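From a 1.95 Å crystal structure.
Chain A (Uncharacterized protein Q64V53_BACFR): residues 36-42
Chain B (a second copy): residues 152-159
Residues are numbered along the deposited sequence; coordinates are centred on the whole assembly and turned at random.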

# COMPACT_ATOMS: atom_id res chain seq x y z
N GLY A 36 20.59 13.79 3.13
CA GLY A 36 19.56 13.41 2.18
C GLY A 36 20.08 13.30 0.75
O GLY A 36 21.28 13.21 0.53
N GLN A 37 19.16 13.31 -0.21
CA GLN A 37 19.50 13.19 -1.62
C GLN A 37 19.21 14.47 -2.35
O GLN A 37 18.54 15.36 -1.82
N THR A 38 19.72 14.58 -3.57
CA THR A 38 19.51 15.78 -4.37
C THR A 38 19.11 15.46 -5.78
O THR A 38 19.69 14.59 -6.42
N GLN A 39 18.10 16.17 -6.26
CA GLN A 39 17.59 16.00 -7.61
C GLN A 39 17.60 17.35 -8.27
O GLN A 39 17.16 18.34 -7.69
N VAL A 40 18.13 17.39 -9.49
CA VAL A 40 18.20 18.62 -10.26
C VAL A 40 17.44 18.42 -11.54
O VAL A 40 17.57 17.40 -12.22
N LYS A 41 16.62 19.41 -11.89
CA LYS A 41 15.82 19.31 -13.10
C LYS A 41 15.92 20.60 -13.87
O LYS A 41 15.59 21.67 -13.36
N ASN A 42 16.39 20.49 -15.11
CA ASN A 42 16.55 21.66 -15.97
C ASN A 42 15.31 21.97 -16.74
O ASN A 42 14.57 21.06 -17.15
N GLU B 152 8.88 6.51 -2.14
CA GLU B 152 9.54 7.24 -1.06
C GLU B 152 11.04 7.35 -1.20
O GLU B 152 11.64 8.34 -0.78
N GLU B 153 11.65 6.31 -1.75
CA GLU B 153 13.09 6.29 -1.94
C GLU B 153 13.44 7.27 -3.03
O GLU B 153 14.35 8.09 -2.88
N GLN B 154 12.71 7.19 -4.14
CA GLN B 154 12.90 8.08 -5.28
C GLN B 154 11.86 7.71 -6.33
O GLN B 154 11.62 6.53 -6.59
N GLU B 155 11.23 8.72 -6.92
CA GLU B 155 10.21 8.50 -7.94
C GLU B 155 10.74 7.73 -9.12
O GLU B 155 11.90 7.85 -9.49
N ILE B 156 9.86 6.95 -9.73
CA ILE B 156 10.23 6.11 -10.86
C ILE B 156 10.96 6.86 -11.95
O ILE B 156 11.88 6.32 -12.57
N SER B 157 10.60 8.12 -12.18
CA SER B 157 11.25 8.90 -13.23
C SER B 157 12.67 9.31 -12.90
O SER B 157 13.36 9.89 -13.73
N TRP B 158 13.12 8.98 -11.69
CA TRP B 158 14.48 9.33 -11.27
C TRP B 158 15.40 8.13 -11.19
O TRP B 158 16.57 8.25 -10.84
N ILE B 159 14.88 6.95 -11.52
CA ILE B 159 15.68 5.74 -11.48
C ILE B 159 16.63 5.78 -12.65
O ILE B 159 16.21 5.92 -13.80

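This is a small contact, burying 319 Å² over both sides, in which one tryptophan from a loop-and-3-10 segment lies under a glutamine of an extended strand, with no clear hydrogen bond joining the two stretches.

The strand sets the first rule. Along residues 37-42 of chain A the side chains alternate, so that Q37(A), Q39(A) and K41(A) all send their CA-to-CB bonds toward chain B, while T38(A) and N42(A) stay out of reach and V40(A) points away. Of these three inward positions, Q39(A) and K41(A) meet the same residue, W158(B), while Q37(A) meets E153(B) and Q154(B).

The second rule concerns the presentation of W158(B). The turn that carries it has two backbone hydrogen bonds, from W158(B) N to E155(B) O at 2.8 Å and from I159(B) N to I156(B) O at 3.2 Å. From this short 3-10 segment W158(B) points toward the strand with chi1 m and chi2 at 90°, and it gives up 109 Å², the largest share of any residue here.

Q39(A) covers one face of that indole. Its chi1 is m and its chi2 t, an extended course that carries the chain along the ring: CB sits 3.7 Å from the centroid of the W158(B) six-membered ring, 20° off the ring normal, a CH-pi contact over the face, and farther out Q39(A) NE2 comes to 3.1 Å from W158(B) CG. Aliphatic and amide portions both lie against the aromatic surface, which explains how a polar residue can have 81 Å² covered by the other stretch without a clear hydrogen bond across it.

The ring edge meets the next two residues. V40(A) takes part through its backbone, its O lying 3.6 Å from W158(B) CH2 near the ring plane, even though its CA-to-CB bond points away; its chi1 is t. K41(A) starts t, t and then bends, with chi3 p and chi4 m, bringing NZ to 4.0 Å from W158(B) CZ2, also at the edge rather than over the face.

At the other end Q37(A), m then t, reaches toward the loop ahead of the 3-10 segment. Its terminal amide is probably turned over in the model, so the 3.2 Å between Q37(A) OE1 and E153(B) O leaves a hydrogen bond undecided. E153(B) meets it with its backbone O; its CA-to-CB bond points away, and its chi1 is m. Q154(B) does point toward the strand, with chi1 between wells at 112°, and adds looser packing beside Q37(A).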

# COMPACT_ATOMS: atom_id res chain seq x y z
CB GLN A 37 18.68 12.07 -2.27
CG GLN A 37 18.70 10.76 -1.50
CD GLN A 37 17.62 9.80 -1.96
OE1 GLN A 37 16.79 9.36 -1.17
NE2 GLN A 37 17.63 9.47 -3.25
CB THR A 38 20.77 16.66 -4.40
OG1 THR A 38 21.01 17.17 -3.08
CG2 THR A 38 20.59 17.83 -5.37
CB GLN A 39 16.17 15.44 -7.59
CG GLN A 39 16.03 14.12 -6.83
CD GLN A 39 14.62 13.58 -6.83
OE1 GLN A 39 13.67 14.31 -6.56
NE2 GLN A 39 14.47 12.29 -7.12
CB VAL A 40 19.66 18.97 -10.58
CG1 VAL A 40 19.73 20.33 -11.25
CG2 VAL A 40 20.48 18.94 -9.29
CB LYS A 41 14.36 19.02 -12.73
CG LYS A 41 13.47 18.64 -13.89
CD LYS A 41 12.26 17.81 -13.44
CE LYS A 41 11.37 18.53 -12.42
NZ LYS A 41 11.88 18.52 -11.01
CB ASN A 42 17.72 21.46 -16.93
CG ASN A 42 18.08 22.73 -17.68
OD1 ASN A 42 18.26 23.78 -17.08
ND2 ASN A 42 18.18 22.63 -19.00
CB GLU B 152 9.25 6.60 0.29
CG GLU B 152 8.09 7.20 1.05
CD GLU B 152 8.13 6.84 2.52
OE1 GLU B 152 8.07 5.63 2.83
OE2 GLU B 152 8.22 7.75 3.36
CB GLU B 153 13.54 4.87 -2.29
CG GLU B 153 13.25 3.85 -1.17
CD GLU B 153 13.66 2.43 -1.52
OE1 GLU B 153 12.98 1.80 -2.35
OE2 GLU B 153 14.67 1.95 -0.97
CB GLN B 154 14.35 7.99 -5.81
CG GLN B 154 14.53 7.37 -7.19
CD GLN B 154 15.99 7.17 -7.56
OE1 GLN B 154 16.34 6.18 -8.22
NE2 GLN B 154 16.85 8.10 -7.16
CB GLU B 155 9.62 9.82 -8.43
CG GLU B 155 8.80 10.56 -7.39
CD GLU B 155 7.88 11.58 -8.04
OE1 GLU B 155 8.11 12.79 -7.87
OE2 GLU B 155 6.93 11.15 -8.73
CB ILE B 156 8.97 5.39 -11.42
CG1 ILE B 156 9.39 4.20 -12.30
CG2 ILE B 156 8.10 6.37 -12.20
CD1 ILE B 156 8.25 3.25 -12.62
CB SER B 157 10.43 10.16 -13.56
OG SER B 157 10.20 10.96 -12.40
CB TRP B 158 14.45 10.04 -9.91
CG TRP B 158 13.79 11.39 -9.98
CD1 TRP B 158 12.47 11.66 -9.79
CD2 TRP B 158 14.42 12.63 -10.31
NE1 TRP B 158 12.23 13.01 -10.00
CE2 TRP B 158 13.41 13.62 -10.32
CE3 TRP B 158 15.74 12.99 -10.62
CZ2 TRP B 158 13.68 14.95 -10.62
CZ3 TRP B 158 16.01 14.32 -10.91
CH2 TRP B 158 14.98 15.29 -10.91
CB ILE B 159 14.79 4.49 -11.56
CG1 ILE B 159 13.78 4.51 -10.42
CG2 ILE B 159 15.63 3.22 -11.48
CD1 ILE B 159 12.78 3.36 -10.45